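Long-range contacts in endoglucanase A (PDB 3IK2), which hydrolyses internal beta-1,4-glucosidic bonds, probably in cellulose and related glucans, as a member of glycoside hydrolase family 44: residues 163-167 / 216-220; 83-87 / 99-104; 202-206 / 258-262; 348-354 / 379-385. Residues are numbered along the deposited sequence.

Interaction 1 (163-167 / 216-220)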
loop_
_atom_site.group_PDB
_atom_site.type_symbol
_atom_site.label_atom_id
_atom_site.label_comp_id
_atom_site.label_asym_id
_atom_site.label_seq_id
_atom_site.Cartn_x
_atom_site.Cartn_y
_atom_site.Cartn_z
ATOM N N TYR A 163 -24.029 -1.123 -1.415
ATOM C CA TYR A 163 -23.217 -2.335 -1.369
ATOM C C TYR A 163 -23.451 -3.208 -0.135
ATOM O O TYR A 163 -23.069 -4.377 -0.127
ATOM C CB TYR A 163 -21.729 -1.969 -1.479
ATOM C CG TYR A 163 -21.365 -1.298 -2.799
ATOM C CD1 TYR A 163 -21.581 -1.954 -4.020
ATOM C CD2 TYR A 163 -20.803 -0.003 -2.828
ATOM C CE1 TYR A 163 -21.253 -1.366 -5.219
ATOM C CE2 TYR A 163 -20.460 0.604 -4.059
ATOM C CZ TYR A 163 -20.694 -0.097 -5.238
ATOM O OH TYR A 163 -20.370 0.443 -6.455
ATOM N N GLY A 164 -24.061 -2.624 0.892
ATOM C CA GLY A 164 -24.137 -3.220 2.215
ATOM C C GLY A 164 -22.881 -3.052 3.047
ATOM O O GLY A 164 -21.866 -2.450 2.624
ATOM N N SER A 165 -22.941 -3.598 4.250
ATOM C CA SER A 165 -21.820 -3.517 5.147
ATOM C C SER A 165 -20.599 -4.284 4.603
ATOM O O SER A 165 -20.739 -5.217 3.830
ATOM C CB SER A 165 -22.210 -4.054 6.520
ATOM O OG SER A 165 -21.070 -4.085 7.353
ATOM N N ALA A 166 -19.412 -3.861 5.042
ATOM C CA ALA A 166 -18.141 -4.584 4.877
ATOM C C ALA A 166 -18.163 -6.035 5.322
ATOM O O ALA A 166 -17.350 -6.811 4.846
ATOM C CB ALA A 166 -17.028 -3.868 5.637
ATOM N N SER A 167 -19.040 -6.391 6.261
ATOM C CA SER A 167 -19.194 -7.774 6.700
ATOM C C SER A 167 -19.748 -8.695 5.615
ATOM O O SER A 167 -19.624 -9.911 5.734
ATOM C CB SER A 167 -20.088 -7.879 7.940
ATOM O OG SER A 167 -21.358 -7.319 7.690
ATOM N N ASP A 216 -21.011 2.047 9.360
ATOM C CA ASP A 216 -20.673 0.663 9.074
ATOM C C ASP A 216 -19.711 0.139 10.128
ATOM O O ASP A 216 -18.475 0.260 9.959
ATOM C CB ASP A 216 -20.117 0.530 7.644
ATOM C CG ASP A 216 -19.879 -0.927 7.233
ATOM O OD1 ASP A 216 -20.095 -1.855 8.055
ATOM O OD2 ASP A 216 -19.458 -1.128 6.072
ATOM N N PRO A 217 -20.276 -0.415 11.235
ATOM C CA PRO A 217 -19.468 -0.907 12.358
ATOM C C PRO A 217 -18.370 -1.900 11.957
ATOM O O PRO A 217 -17.380 -2.023 12.654
ATOM C CB PRO A 217 -20.517 -1.573 13.314
ATOM C CG PRO A 217 -21.806 -0.917 12.965
ATOM C CD PRO A 217 -21.728 -0.556 11.496
ATOM N N ALA A 218 -18.555 -2.577 10.840
ATOM C CA ALA A 218 -17.670 -3.661 10.373
ATOM C C ALA A 218 -16.587 -3.145 9.412
ATOM O O ALA A 218 -15.664 -3.867 9.064
ATOM C CB ALA A 218 -18.522 -4.742 9.676
ATOM N N ALA A 219 -16.705 -1.895 8.979
ATOM C CA ALA A 219 -15.715 -1.325 8.073
ATOM C C ALA A 219 -14.462 -0.898 8.834
ATOM O O ALA A 219 -14.511 -0.531 10.015
ATOM C CB ALA A 219 -16.305 -0.174 7.297
ATOM N N GLU A 220 -13.334 -0.960 8.140
ATOM C CA GLU A 220 -12.021 -0.687 8.732
ATOM C C GLU A 220 -11.521 0.716 8.375
ATOM O O GLU A 220 -11.792 1.229 7.267
ATOM C CB GLU A 220 -11.017 -1.724 8.250
ATOM C CG GLU A 220 -11.150 -3.053 8.974
ATOM C CD GLU A 220 -10.255 -4.124 8.362
ATOM O OE1 GLU A 220 -9.704 -3.910 7.249
ATOM O OE2 GLU A 220 -10.133 -5.201 8.976
#

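Interaction 2 (83-87 / 99-104)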
loop_
_atom_site.group_PDB
_atom_site.type_symbol
_atom_site.label_atom_id
_atom_site.label_comp_id
_atom_site.label_asym_id
_atom_site.label_seq_id
_atom_site.Cartn_x
_atom_site.Cartn_y
_atom_site.Cartn_z
ATOM N N VAL A 83 -18.050 8.275 -9.103
ATOM C CA VAL A 83 -16.645 7.934 -9.206
ATOM C C VAL A 83 -16.336 6.685 -8.341
ATOM O O VAL A 83 -15.707 5.727 -8.806
ATOM C CB VAL A 83 -15.742 9.158 -8.816
ATOM C CG1 VAL A 83 -14.272 8.745 -8.570
ATOM C CG2 VAL A 83 -15.835 10.316 -9.860
ATOM N N TYR A 84 -16.789 6.715 -7.085
ATOM C CA TYR A 84 -16.594 5.615 -6.113
ATOM C C TYR A 84 -17.416 4.366 -6.452
ATOM O O TYR A 84 -16.958 3.236 -6.248
ATOM C CB TYR A 84 -16.888 6.093 -4.683
ATOM C CG TYR A 84 -15.792 6.966 -4.076
ATOM C CD1 TYR A 84 -15.339 6.734 -2.782
ATOM C CD2 TYR A 84 -15.218 8.018 -4.792
ATOM C CE1 TYR A 84 -14.360 7.522 -2.211
ATOM C CE2 TYR A 84 -14.223 8.801 -4.240
ATOM C CZ TYR A 84 -13.805 8.548 -2.943
ATOM O OH TYR A 84 -12.837 9.332 -2.369
ATOM N N THR A 85 -18.634 4.549 -6.952
ATOM C CA THR A 85 -19.390 3.381 -7.382
ATOM C C THR A 85 -18.823 2.748 -8.676
ATOM O O THR A 85 -18.752 1.525 -8.795
ATOM C CB THR A 85 -20.943 3.598 -7.331
ATOM O OG1 THR A 85 -21.355 4.571 -8.294
ATOM C CG2 THR A 85 -21.371 4.082 -5.927
ATOM N N ALA A 86 -18.327 3.551 -9.611
ATOM C CA ALA A 86 -17.633 2.957 -10.766
ATOM C C ALA A 86 -16.417 2.155 -10.259
ATOM O O ALA A 86 -16.219 1.005 -10.648
ATOM C CB ALA A 86 -17.197 4.030 -11.773
ATOM N N PHE A 87 -15.622 2.788 -9.391
ATOM C CA PHE A 87 -14.476 2.137 -8.748
ATOM C C PHE A 87 -14.826 0.808 -8.046
ATOM O O PHE A 87 -14.267 -0.236 -8.382
ATOM C CB PHE A 87 -13.753 3.095 -7.789
ATOM C CG PHE A 87 -12.611 2.456 -7.063
ATOM C CD1 PHE A 87 -11.385 2.297 -7.681
ATOM C CD2 PHE A 87 -12.761 2.019 -5.735
ATOM C CE1 PHE A 87 -10.328 1.687 -7.000
ATOM C CE2 PHE A 87 -11.698 1.394 -5.056
ATOM C CZ PHE A 87 -10.491 1.240 -5.698
ATOM N N SER A 99 -11.819 -3.236 -1.319
ATOM C CA SER A 99 -11.717 -1.845 -1.794
ATOM C C SER A 99 -11.394 -0.932 -0.619
ATOM O O SER A 99 -12.119 -0.950 0.378
ATOM C CB SER A 99 -13.045 -1.383 -2.410
ATOM O OG SER A 99 -13.273 -2.026 -3.646
ATOM N N LEU A 100 -10.317 -0.140 -0.733
ATOM C CA LEU A 100 -10.070 0.971 0.181
ATOM C C LEU A 100 -10.501 2.276 -0.515
ATOM O O LEU A 100 -9.996 2.597 -1.586
ATOM C CB LEU A 100 -8.597 1.040 0.635
ATOM C CG LEU A 100 -8.158 2.215 1.531
ATOM C CD1 LEU A 100 -8.995 2.334 2.810
ATOM C CD2 LEU A 100 -6.691 2.119 1.905
ATOM N N VAL A 101 -11.467 2.980 0.079
ATOM C CA VAL A 101 -11.945 4.265 -0.465
ATOM C C VAL A 101 -11.640 5.408 0.513
ATOM O O VAL A 101 -11.626 5.188 1.728
ATOM C CB VAL A 101 -13.474 4.224 -0.873
ATOM C CG1 VAL A 101 -13.772 2.971 -1.739
ATOM C CG2 VAL A 101 -14.428 4.265 0.358
ATOM N N THR A 102 -11.405 6.616 -0.017
ATOM C CA THR A 102 -11.025 7.762 0.811
ATOM C C THR A 102 -12.171 8.736 1.132
ATOM O O THR A 102 -12.941 9.112 0.244
ATOM C CB THR A 102 -9.866 8.532 0.176
ATOM O OG1 THR A 102 -8.773 7.631 -0.030
ATOM C CG2 THR A 102 -9.371 9.660 1.103
ATOM N N LEU A 103 -12.253 9.119 2.411
ATOM C CA LEU A 103 -13.158 10.189 2.913
ATOM C C LEU A 103 -12.369 11.482 3.166
ATOM O O LEU A 103 -11.130 11.463 3.253
ATOM C CB LEU A 103 -13.916 9.730 4.175
ATOM C CG LEU A 103 -14.685 8.407 4.047
ATOM C CD1 LEU A 103 -15.252 8.002 5.396
ATOM C CD2 LEU A 103 -15.827 8.484 2.988
ATOM N N GLN A 104 -13.080 12.608 3.201
ATOM C CA GLN A 104 -12.451 13.940 3.172
ATOM C C GLN A 104 -12.398 14.524 4.586
ATOM O O GLN A 104 -13.344 14.392 5.352
ATOM C CB GLN A 104 -13.207 14.890 2.227
ATOM C CG GLN A 104 -13.129 14.521 0.738
ATOM C CD GLN A 104 -13.737 13.142 0.428
ATOM O OE1 GLN A 104 -14.849 12.844 0.836
ATOM N NE2 GLN A 104 -12.996 12.299 -0.278
#

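Interaction 3 (202-206 / 258-262)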
loop_
_atom_site.group_PDB
_atom_site.type_symbol
_atom_site.label_atom_id
_atom_site.label_comp_id
_atom_site.label_asym_id
_atom_site.label_seq_id
_atom_site.Cartn_x
_atom_site.Cartn_y
_atom_site.Cartn_z
ATOM N N LEU A 202 -5.170 14.256 14.829
ATOM C CA LEU A 202 -5.719 13.327 15.806
ATOM C C LEU A 202 -7.252 13.490 15.893
ATOM O O LEU A 202 -7.992 12.521 15.817
ATOM C CB LEU A 202 -5.075 13.595 17.178
ATOM C CG LEU A 202 -5.643 12.873 18.399
ATOM C CD1 LEU A 202 -5.534 11.332 18.253
ATOM C CD2 LEU A 202 -4.978 13.360 19.701
ATOM N N ASP A 203 -7.690 14.740 16.043
ATOM C CA ASP A 203 -9.105 15.084 16.220
ATOM C C ASP A 203 -9.934 14.749 14.980
ATOM O O ASP A 203 -10.988 14.120 15.083
ATOM C CB ASP A 203 -9.234 16.573 16.577
ATOM C CG ASP A 203 -10.663 17.069 16.515
ATOM O OD1 ASP A 203 -10.935 18.007 15.738
ATOM O OD2 ASP A 203 -11.526 16.525 17.238
ATOM N N LYS A 204 -9.437 15.148 13.817
ATOM C CA LYS A 204 -10.125 14.866 12.554
ATOM C C LYS A 204 -10.153 13.383 12.231
ATOM O O LYS A 204 -11.188 12.849 11.850
ATOM C CB LYS A 204 -9.478 15.648 11.418
ATOM C CG LYS A 204 -10.059 17.051 11.263
ATOM C CD LYS A 204 -9.226 17.857 10.296
ATOM C CE LYS A 204 -9.937 19.166 9.931
ATOM N NZ LYS A 204 -9.156 19.901 8.906
ATOM N N ASP A 205 -9.024 12.702 12.414
ATOM C CA ASP A 205 -9.002 11.254 12.275
ATOM C C ASP A 205 -9.975 10.596 13.223
ATOM O O ASP A 205 -10.624 9.614 12.866
ATOM C CB ASP A 205 -7.593 10.688 12.491
ATOM C CG ASP A 205 -6.747 10.798 11.264
ATOM O OD1 ASP A 205 -7.117 11.598 10.373
ATOM O OD2 ASP A 205 -5.714 10.108 11.191
ATOM N N THR A 206 -10.083 11.123 14.436
ATOM C CA THR A 206 -10.913 10.480 15.439
ATOM C C THR A 206 -12.403 10.627 15.093
ATOM O O THR A 206 -13.139 9.664 15.121
ATOM C CB THR A 206 -10.592 11.014 16.883
ATOM O OG1 THR A 206 -9.261 10.612 17.257
ATOM C CG2 THR A 206 -11.566 10.445 17.875
ATOM N N ASN A 258 -2.716 8.012 21.254
ATOM C CA ASN A 258 -3.927 8.829 21.374
ATOM C C ASN A 258 -5.168 8.222 20.708
ATOM O O ASN A 258 -6.289 8.377 21.204
ATOM C CB ASN A 258 -3.640 10.257 20.922
ATOM C CG ASN A 258 -2.957 11.083 22.033
ATOM O OD1 ASN A 258 -3.628 11.572 22.947
ATOM N ND2 ASN A 258 -1.632 11.240 21.949
ATOM N N MET A 259 -4.955 7.481 19.623
ATOM C CA MET A 259 -6.044 6.756 18.989
ATOM C C MET A 259 -6.508 5.619 19.883
ATOM O O MET A 259 -7.668 5.291 19.902
ATOM C CB MET A 259 -5.628 6.205 17.614
ATOM C CG MET A 259 -5.446 7.286 16.560
ATOM S SD MET A 259 -6.893 8.302 16.241
ATOM C CE MET A 259 -8.151 7.132 15.668
ATOM N N LYS A 260 -5.569 5.003 20.584
ATOM C CA LYS A 260 -5.888 4.008 21.575
ATOM C C LYS A 260 -6.737 4.643 22.683
ATOM O O LYS A 260 -7.822 4.163 22.981
ATOM C CB LYS A 260 -4.579 3.439 22.131
ATOM C CG LYS A 260 -4.663 2.024 22.654
ATOM C CD LYS A 260 -4.957 1.992 24.107
ATOM C CE LYS A 260 -5.161 0.567 24.586
ATOM N NZ LYS A 260 -5.452 0.605 26.044
ATOM N N LYS A 261 -6.238 5.735 23.269
ATOM C CA LYS A 261 -6.956 6.483 24.323
ATOM C C LYS A 261 -8.359 6.926 23.844
ATOM O O LYS A 261 -9.351 6.742 24.559
ATOM C CB LYS A 261 -6.084 7.663 24.801
ATOM C CG LYS A 261 -6.772 8.751 25.655
ATOM C CD LYS A 261 -5.735 9.836 26.094
ATOM C CE LYS A 261 -6.316 11.043 26.862
ATOM N NZ LYS A 261 -6.921 12.134 26.017
ATOM N N ASN A 262 -8.423 7.459 22.620
ATOM C CA ASN A 262 -9.681 7.871 21.983
ATOM C C ASN A 262 -10.619 6.708 21.695
ATOM O O ASN A 262 -11.829 6.824 21.874
ATOM C CB ASN A 262 -9.433 8.646 20.675
ATOM C CG ASN A 262 -8.820 10.030 20.899
ATOM O OD1 ASN A 262 -8.462 10.726 19.926
ATOM N ND2 ASN A 262 -8.670 10.428 22.160
#

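Interaction 4 (348-354 / 379-385)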
loop_
_atom_site.group_PDB
_atom_site.type_symbol
_atom_site.label_atom_id
_atom_site.label_comp_id
_atom_site.label_asym_id
_atom_site.label_seq_id
_atom_site.Cartn_x
_atom_site.Cartn_y
_atom_site.Cartn_z
ATOM N N LEU A 348 -0.945 -2.878 10.035
ATOM C CA LEU A 348 -0.032 -1.998 9.318
ATOM C C LEU A 348 -0.389 -2.018 7.857
ATOM O O LEU A 348 -0.491 -3.085 7.260
ATOM C CB LEU A 348 1.442 -2.449 9.493
ATOM C CG LEU A 348 2.538 -1.659 8.772
ATOM C CD1 LEU A 348 2.433 -0.149 9.099
ATOM C CD2 LEU A 348 3.924 -2.254 9.162
ATOM N N SER A 349 -0.539 -0.831 7.287
ATOM C CA SER A 349 -0.858 -0.678 5.861
ATOM C C SER A 349 0.158 0.225 5.157
ATOM O O SER A 349 0.663 1.195 5.755
ATOM C CB SER A 349 -2.273 -0.134 5.711
ATOM O OG SER A 349 -2.522 0.348 4.405
ATOM N N PHE A 350 0.501 -0.135 3.911
ATOM C CA PHE A 350 1.225 0.775 2.991
ATOM C C PHE A 350 0.364 1.068 1.768
ATOM O O PHE A 350 0.419 0.352 0.763
ATOM C CB PHE A 350 2.588 0.217 2.562
ATOM C CG PHE A 350 3.603 0.125 3.703
ATOM C CD1 PHE A 350 3.788 -1.072 4.402
ATOM C CD2 PHE A 350 4.362 1.242 4.079
ATOM C CE1 PHE A 350 4.704 -1.149 5.469
ATOM C CE2 PHE A 350 5.283 1.166 5.137
ATOM C CZ PHE A 350 5.447 -0.031 5.838
ATOM N N SER A 351 -0.450 2.117 1.865
ATOM C CA SER A 351 -1.404 2.448 0.805
ATOM C C SER A 351 -0.814 3.194 -0.389
ATOM O O SER A 351 -1.492 3.359 -1.395
ATOM C CB SER A 351 -2.608 3.196 1.369
ATOM O OG SER A 351 -2.185 4.413 1.922
ATOM N N GLU A 352 0.412 3.677 -0.267
ATOM C CA GLU A 352 1.225 4.063 -1.424
ATOM C C GLU A 352 2.694 3.685 -1.222
ATOM O O GLU A 352 3.229 3.820 -0.123
ATOM C CB GLU A 352 1.133 5.553 -1.714
ATOM C CG GLU A 352 -0.220 6.024 -2.228
ATOM C CD GLU A 352 -0.267 7.529 -2.425
ATOM O OE1 GLU A 352 0.792 8.100 -2.792
ATOM O OE2 GLU A 352 -1.361 8.127 -2.229
ATOM N N TYR A 353 3.316 3.204 -2.297
ATOM C CA TYR A 353 4.742 2.870 -2.337
ATOM C C TYR A 353 5.051 2.669 -3.825
ATOM O O TYR A 353 4.163 2.399 -4.629
ATOM C CB TYR A 353 5.085 1.599 -1.511
ATOM C CG TYR A 353 4.529 0.331 -2.142
ATOM C CD1 TYR A 353 5.297 -0.411 -3.067
ATOM C CD2 TYR A 353 3.234 -0.125 -1.836
ATOM C CE1 TYR A 353 4.782 -1.557 -3.680
ATOM C CE2 TYR A 353 2.713 -1.297 -2.450
ATOM C CZ TYR A 353 3.498 -1.988 -3.378
ATOM O OH TYR A 353 3.001 -3.118 -3.980
ATOM N N ASN A 354 6.311 2.785 -4.183
ATOM C CA ASN A 354 6.771 2.548 -5.550
ATOM C C ASN A 354 8.292 2.562 -5.429
ATOM O O ASN A 354 8.845 3.439 -4.756
ATOM C CB ASN A 354 6.254 3.659 -6.486
ATOM C CG ASN A 354 6.713 3.503 -7.927
ATOM O OD1 ASN A 354 7.865 3.741 -8.247
ATOM N ND2 ASN A 354 5.797 3.164 -8.808
ATOM N N VAL A 379 2.402 -7.179 7.226
ATOM C CA VAL A 379 1.619 -6.079 6.586
ATOM C C VAL A 379 0.236 -6.607 6.186
ATOM O O VAL A 379 0.118 -7.661 5.554
ATOM C CB VAL A 379 2.392 -5.493 5.380
ATOM C CG1 VAL A 379 1.589 -4.489 4.604
ATOM C CG2 VAL A 379 3.710 -4.853 5.882
ATOM N N TYR A 380 -0.809 -5.877 6.568
ATOM C CA TYR A 380 -2.179 -6.274 6.300
ATOM C C TYR A 380 -2.664 -5.866 4.899
ATOM O O TYR A 380 -3.484 -6.547 4.291
ATOM C CB TYR A 380 -3.098 -5.647 7.356
ATOM C CG TYR A 380 -4.578 -6.000 7.236
ATOM C CD1 TYR A 380 -5.062 -7.206 7.719
ATOM C CD2 TYR A 380 -5.508 -5.087 6.681
ATOM C CE1 TYR A 380 -6.443 -7.540 7.633
ATOM C CE2 TYR A 380 -6.896 -5.396 6.594
ATOM C CZ TYR A 380 -7.345 -6.637 7.075
ATOM O OH TYR A 380 -8.690 -6.998 7.012
ATOM N N PHE A 381 -2.167 -4.741 4.410
ATOM C CA PHE A 381 -2.706 -4.107 3.204
ATOM C C PHE A 381 -1.581 -3.316 2.531
ATOM O O PHE A 381 -0.792 -2.627 3.197
ATOM C CB PHE A 381 -3.880 -3.188 3.593
ATOM C CG PHE A 381 -4.628 -2.571 2.406
ATOM C CD1 PHE A 381 -5.807 -3.155 1.931
ATOM C CD2 PHE A 381 -4.169 -1.391 1.803
ATOM C CE1 PHE A 381 -6.515 -2.580 0.834
ATOM C CE2 PHE A 381 -4.857 -0.819 0.712
ATOM C CZ PHE A 381 -6.029 -1.421 0.223
ATOM N N ALA A 382 -1.492 -3.413 1.213
ATOM C CA ALA A 382 -0.571 -2.554 0.488
ATOM C C ALA A 382 -1.106 -2.316 -0.924
ATOM O O ALA A 382 -1.633 -3.228 -1.542
ATOM C CB ALA A 382 0.823 -3.182 0.440
ATOM N N THR A 383 -0.982 -1.082 -1.383
ATOM C CA THR A 383 -1.404 -0.669 -2.697
ATOM C C THR A 383 -0.261 0.146 -3.358
ATOM O O THR A 383 0.178 1.198 -2.868
ATOM C CB THR A 383 -2.792 0.066 -2.708
ATOM O OG1 THR A 383 -2.917 0.949 -1.594
ATOM C CG2 THR A 383 -3.948 -0.925 -2.635
ATOM N N TYR A 384 0.261 -0.423 -4.438
ATOM C CA TYR A 384 1.242 0.197 -5.285
ATOM C C TYR A 384 0.637 1.467 -5.896
ATOM O O TYR A 384 -0.575 1.523 -6.135
ATOM C CB TYR A 384 1.561 -0.829 -6.372
ATOM C CG TYR A 384 2.306 -0.321 -7.575
ATOM C CD1 TYR A 384 3.703 -0.277 -7.572
ATOM C CD2 TYR A 384 1.623 0.069 -8.721
ATOM C CE1 TYR A 384 4.389 0.171 -8.654
ATOM C CE2 TYR A 384 2.313 0.516 -9.831
ATOM C CZ TYR A 384 3.704 0.556 -9.787
ATOM O OH TYR A 384 4.434 0.990 -10.874
ATOM N N TRP A 385 1.489 2.480 -6.108
ATOM C CA TRP A 385 1.148 3.735 -6.764
ATOM C C TRP A 385 2.037 3.886 -8.015
ATOM O O TRP A 385 3.266 3.868 -7.910
ATOM C CB TRP A 385 1.318 4.971 -5.845
ATOM C CG TRP A 385 0.812 6.219 -6.519
ATOM C CD1 TRP A 385 1.500 7.001 -7.422
ATOM C CD2 TRP A 385 -0.501 6.830 -6.378
ATOM N NE1 TRP A 385 0.690 8.040 -7.859
ATOM C CE2 TRP A 385 -0.533 7.960 -7.232
ATOM C CE3 TRP A 385 -1.639 6.541 -5.600
ATOM C CZ2 TRP A 385 -1.668 8.782 -7.354
ATOM C CZ3 TRP A 385 -2.778 7.368 -5.720
ATOM C CH2 TRP A 385 -2.774 8.472 -6.587
#

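Interaction 1 (163-167 / 216-220)
The carboxylate of Asp216 is shared out over several donors. Its OD1 accepts from Ser165 OG at a short 2.5 Å, and its OD2 takes the backbone N of Ala166 at 2.9 Å with a nearly straight N-H...O angle of 167°. OD1 also receives Ala218 N at 3.3 Å, an Asx turn set within the type I turn 216-219, which is closed by Ala219 N to Asp216 O at 3.0 Å. The segments carry the chain out of helices 152-163 and 198-215, toward strand 174-177 and into strand 220-226, so the contact ties together two alpha-to-beta loops of the TIM barrel. Gly164 breaks out of the first helix with a positive phi of 80°, a conformation easiest without a side chain. Ser165 is acceptor as well as donor: Ser167 N reaches its OG at 3.3 Å, an ST turn. Small residues let the loops close up, with Ala166 CB 4.1 Å from Ala219 CB and 4.4 Å from Ala218 CB.

Interaction 2 (83-87 / 99-104)
This is a helix-on-strand contact in the wall of the barrel: helix 82-93 lies outside strand 99-103 and runs almost exactly against it, the short segments making an angle of 171° with their axes 10.3 Å apart. Two aromatic residues one turn apart, Tyr84 and Phe87, span that gap. Tyr84 lays CD1 3.7 Å from CB of Val101, whose beta-branched side chain suits a strand and points at the helix. The ring is long enough to bring its OH to the carbonyl O of Thr102, a 2.6 Å hydrogen bond that makes use of the phenolic hydroxyl. The same oxygen accepts Gln104 NE2 at 3.2 Å, while that amide also bonds Ser42 O. Phe87, purely apolar, places CE2 4.2 Å from Val101 CG1 and 4.0 Å from both Ser99 OG and Leu100 O; Ser99 OG is hydrogen-bonded to His88 and Ser91. Leu100 instead points its CA-to-CB bond away from the helix. Ile37 of strand 34-37 also touches Tyr84, Phe87 and Val101, so the helix covers two adjacent parallel strands, as the helix of a beta-alpha-beta crossover does in a TIM barrel.

Interaction 3 (202-206 / 258-262)
Asn258 opens the contact with the aliphatic part of its side chain: CB lies 3.4 Å from CD1 of Leu202, while the amide ND2 bonds Tyr254 O one turn back in its own helix. Met259 follows and goes deeper. Its flexible thioether bends through three m rotamers, so that SD comes 3.9 Å from Leu202 CD1 and 3.5 Å from Thr206 OG1, and is 4.5 Å from Asp205 CB. An unbranched, polarisable side chain fits this uneven gap well. The carboxylate of Asp205 takes no part with Met259, being bonded to Tyr255. The next two residues, Lys260 and Lys261, are out of reach, as expected on the turned-away side of a helix. Asn262, one turn beyond Asn258, then presents OD1 3.4 Å from Leu202 CD1 and 2.8 Å from Thr206 OG1. That hydroxyl also lies 2.7 Å from Leu202 O of its own helix, and its one proton has both acceptors within reach. The two helices, 198-215 and 251-266, belong to the outer layer of the TIM barrel; their local axes cross at -47°, 10.7 Å apart, and bury 259 Å² between the segments. Leucine and methionine thus supply the apolar filling, whereas threonine and asparagine give the interface a polar part, consistent with a contact that is only partly buried.

Interaction 4 (348-354 / 379-385)
Tyr353 lays one face of its ring over the backbone of Tyr384, whose CA sits 3.9 Å from the ring centroid, 27° off the normal: a CH-pi contact. Ala382 CB comes 3.9 Å from Tyr353 CE2; the small alanine leaves room for the ring. Toward their N-terminal ends the strands run parallel (segment axes 4.6 Å apart, 8°), Ser349 and Phe381 paired on one face, Phe350 and Ala382 on the other. Phe350 N donates to Phe381 O and Thr383 N to Phe350 O, each at 2.9 Å. Before these pairs Tyr380 interrupts the alternation, although its N still bonds Leu348 O at 2.9 Å. At Ser351 and Glu352 the first chain turns a corner, and Thr383 OG1 donates to Ser351 O at 2.8 Å, an oxygen that Asn24 ND2 also reaches. Beyond it, Trp385 N reaches Tyr353 O at 3.1 Å and Asn354 ND2 reaches Trp385 O at 2.8 Å. Glu352 has CD 3.6 Å from Trp385 CE3; its carboxylate is held by Tyr279 OH and a salt bridge to Arg36, at the C-terminal strand ends where TIM-barrel enzymes carry their active sites. Strand 273-278 pairs with the other edge of 347-353, Tyr19 and Gly22 bond the far side of 379-384, and helix 361-376, completing this beta-alpha-beta unit, covers Ala382, Val379 and Tyr353.

How the interactions relate
All four contacts belong to one TIM barrel. Interaction 2 comes first along the chain; interactions 1 and 3 then alternate, since helix 198-215 carries residues 202-206 and runs into the turn 216-219, and interaction 4 closes the series. Interactions 2 and 4 reach the same eight-stranded sheet, their centres about 16 Å apart, and meet where Leu100 CB lies 3.6 Å from Phe381 CZ. Interactions 1 and 2, centres about 14 Å apart, touch through Tyr163 OH and Thr85 O (3.0 Å); Glu220 OE2 and Tyr380 OH, also 3.0 Å apart, probably hydrogen-bond interaction 1 to interaction 4. Interaction 3 touches none, its centre about 21 to 23 Å from theirs. The four thus sample different layers: paired strands, helix against sheet, outer helices, and loops returning to strands.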